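Local structure of taurine:2-oxoglutarate aminotransferase (Bifidobacterium kashiwanohense PV20-2, 6JIX) at residues Arg200-Leu205 with Asp243-Leu248. The protein probably transfers the amino group of taurine to 2-oxoglutarate, using pyridoxal 5'-phosphate as cofactor, as a class-III aminotransferase. Sequence-based numbering, arbitrary orientation.
Sequences RLDEQL and DKYGIL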
loop_
_atom_site.group_PDB
_atom_site.type_symbol
_atom_site.label_atom_id
_atom_site.label_comp_id
_atom_site.label_asym_id
_atom_site.label_seq_id
_atom_site.Cartn_x
_atom_site.Cartn_y
_atom_site.Cartn_z
ATOM N N ARG A 200 25.367 -10.587 -21.618
ATOM C CA ARG A 200 25.303 -9.190 -21.194
ATOM C C ARG A 200 25.029 -9.075 -19.702
ATOM O O ARG A 200 25.625 -8.234 -19.014
ATOM C CB ARG A 200 24.218 -8.444 -21.960
ATOM C CG ARG A 200 24.414 -8.318 -23.444
ATOM C CD ARG A 200 23.425 -7.294 -23.945
ATOM N NE ARG A 200 23.147 -7.438 -25.363
ATOM C CZ ARG A 200 22.411 -6.581 -26.062
ATOM N NH1 ARG A 200 21.877 -5.511 -25.473
ATOM N NH2 ARG A 200 22.213 -6.800 -27.352
ATOM N N LEU A 201 24.091 -9.878 -19.189
ATOM C CA LEU A 201 23.760 -9.793 -17.770
ATOM C C LEU A 201 24.905 -10.321 -16.907
ATOM O O LEU A 201 25.315 -9.671 -15.940
ATOM C CB LEU A 201 22.459 -10.542 -17.497
ATOM C CG LEU A 201 22.044 -10.704 -16.035
ATOM C CD1 LEU A 201 21.865 -9.341 -15.329
ATOM C CD2 LEU A 201 20.791 -11.560 -15.936
ATOM N N ASP A 202 25.450 -11.487 -17.256
ATOM C CA ASP A 202 26.627 -12.010 -16.564
ATOM C C ASP A 202 27.759 -10.980 -16.540
ATOM O O ASP A 202 28.376 -10.729 -15.494
ATOM C CB ASP A 202 27.085 -13.309 -17.246
ATOM C CG ASP A 202 28.073 -14.100 -16.412
ATOM O OD1 ASP A 202 28.323 -13.731 -15.256
ATOM O OD2 ASP A 202 28.607 -15.108 -16.908
ATOM N N GLU A 203 28.036 -10.358 -17.691
ATOM C CA GLU A 203 29.131 -9.398 -17.748
ATOM C C GLU A 203 28.851 -8.197 -16.857
ATOM O O GLU A 203 29.754 -7.702 -16.179
ATOM C CB GLU A 203 29.375 -8.957 -19.183
ATOM C CG GLU A 203 30.850 -8.754 -19.483
ATOM C CD GLU A 203 31.109 -8.273 -20.907
ATOM O OE1 GLU A 203 30.150 -7.810 -21.580
ATOM O OE2 GLU A 203 32.277 -8.360 -21.349
ATOM N N GLN A 204 27.608 -7.705 -16.860
ATOM C CA GLN A 204 27.263 -6.579 -16.004
ATOM C C GLN A 204 27.307 -6.967 -14.532
ATOM O O GLN A 204 27.814 -6.201 -13.698
ATOM C CB GLN A 204 25.894 -6.029 -16.376
ATOM C CG GLN A 204 25.561 -4.772 -15.608
ATOM C CD GLN A 204 24.224 -4.208 -15.968
ATOM O OE1 GLN A 204 23.403 -4.895 -16.558
ATOM N NE2 GLN A 204 23.991 -2.949 -15.621
ATOM N N LEU A 205 26.809 -8.156 -14.189
ATOM C CA LEU A 205 26.964 -8.636 -12.818
ATOM C C LEU A 205 28.434 -8.652 -12.419
ATOM O O LEU A 205 28.803 -8.186 -11.336
ATOM C CB LEU A 205 26.350 -10.024 -12.661
ATOM C CG LEU A 205 24.825 -10.124 -12.662
ATOM C CD1 LEU A 205 24.401 -11.578 -12.823
ATOM C CD2 LEU A 205 24.256 -9.508 -11.380
ATOM N N ASP A 243 22.001 -18.631 -9.017
ATOM C CA ASP A 243 22.548 -19.780 -8.311
ATOM C C ASP A 243 24.070 -19.711 -8.264
ATOM O O ASP A 243 24.687 -19.929 -7.214
ATOM C CB ASP A 243 22.092 -21.066 -8.997
ATOM C CG ASP A 243 20.611 -21.360 -8.798
ATOM O OD1 ASP A 243 19.938 -20.714 -7.960
ATOM O OD2 ASP A 243 20.114 -22.268 -9.492
ATOM N N LYS A 244 24.694 -19.418 -9.407
ATOM C CA LYS A 244 26.149 -19.316 -9.472
ATOM C C LYS A 244 26.683 -18.300 -8.469
ATOM O O LYS A 244 27.699 -18.543 -7.813
ATOM C CB LYS A 244 26.574 -18.943 -10.890
ATOM C CG LYS A 244 28.060 -18.981 -11.139
ATOM C CD LYS A 244 28.367 -18.692 -12.609
ATOM C CE LYS A 244 29.825 -18.306 -12.816
ATOM N NZ LYS A 244 30.332 -18.768 -14.145
ATOM N N TYR A 245 26.002 -17.164 -8.324
ATOM C CA TYR A 245 26.537 -16.011 -7.612
ATOM C C TYR A 245 25.967 -15.815 -6.212
ATOM O O TYR A 245 26.441 -14.935 -5.491
ATOM C CB TYR A 245 26.303 -14.754 -8.454
ATOM C CG TYR A 245 27.178 -14.751 -9.687
ATOM C CD1 TYR A 245 28.555 -14.886 -9.580
ATOM C CD2 TYR A 245 26.636 -14.630 -10.955
ATOM C CE1 TYR A 245 29.362 -14.883 -10.691
ATOM C CE2 TYR A 245 27.443 -14.625 -12.079
ATOM C CZ TYR A 245 28.809 -14.762 -11.941
ATOM O OH TYR A 245 29.635 -14.775 -13.054
ATOM N N GLY A 246 24.999 -16.625 -5.795
ATOM C CA GLY A 246 24.378 -16.439 -4.503
ATOM C C GLY A 246 23.384 -15.303 -4.446
ATOM O O GLY A 246 23.135 -14.767 -3.365
ATOM N N ILE A 247 22.846 -14.894 -5.587
ATOM C CA ILE A 247 21.867 -13.823 -5.703
ATOM C C ILE A 247 20.475 -14.435 -5.629
ATOM O O ILE A 247 20.193 -15.436 -6.307
ATOM C CB ILE A 247 22.060 -13.084 -7.039
ATOM C CG1 ILE A 247 23.406 -12.360 -7.096
ATOM C CG2 ILE A 247 20.876 -12.195 -7.354
ATOM C CD1 ILE A 247 23.912 -12.158 -8.534
ATOM N N LEU A 248 19.586 -13.826 -4.843
ATOM C CA LEU A 248 18.203 -14.284 -4.824
ATOM C C LEU A 248 17.494 -13.839 -6.093
ATOM O O LEU A 248 17.711 -12.729 -6.592
ATOM C CB LEU A 248 17.458 -13.747 -3.597
ATOM C CG LEU A 248 18.084 -14.051 -2.234
ATOM C CD1 LEU A 248 17.353 -13.325 -1.138
ATOM C CD2 LEU A 248 18.065 -15.528 -1.987
HETATM O O HOH W 1 27.594 -18.047 -16.025
#
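The Tyr245 ring meets Asp202 at its edge, where OD1 lies near the ring plane, while the neighbouring Lys244 lays its CG over the centre of one face, 4.2 Å above the plane. Leu205 CD1 comes at the ring obliquely, 4.2 Å from Tyr245 CD2. Tyr245 OH donates to the syn lone pair of Asp202 OD1 at 2.8 Å, the carboxylate turned 52° from the ring. Asp202 reaches the hydroxyl because its CG stands anti to the backbone N (chi1 -166°), swinging the carboxylate across the end of the tyrosine. A water donates to Asp202 OD2 at 3.2 Å and bonds weakly to Lys244 NZ. An alanine in place of Asp202 would take away the acceptor, and the Tyr245 hydroxyl proton would probably be left without its mate, since Gln206 NE2, which also bonds the hydroxyl, is a donor. Deeper in, Leu205 CD2 and Ile247 CD1 meet tip to tip at 3.9 Å. Gly246, with positive phi, follows the last helical residue, Tyr245, and the chain turns from there into strand 248-252. Helix 190-208 and the end of helix 234-245 thus pack together beside the central sheet, Leu205 and Ile247 both resting on Val213 of strand 213-219, away from the cofactor site.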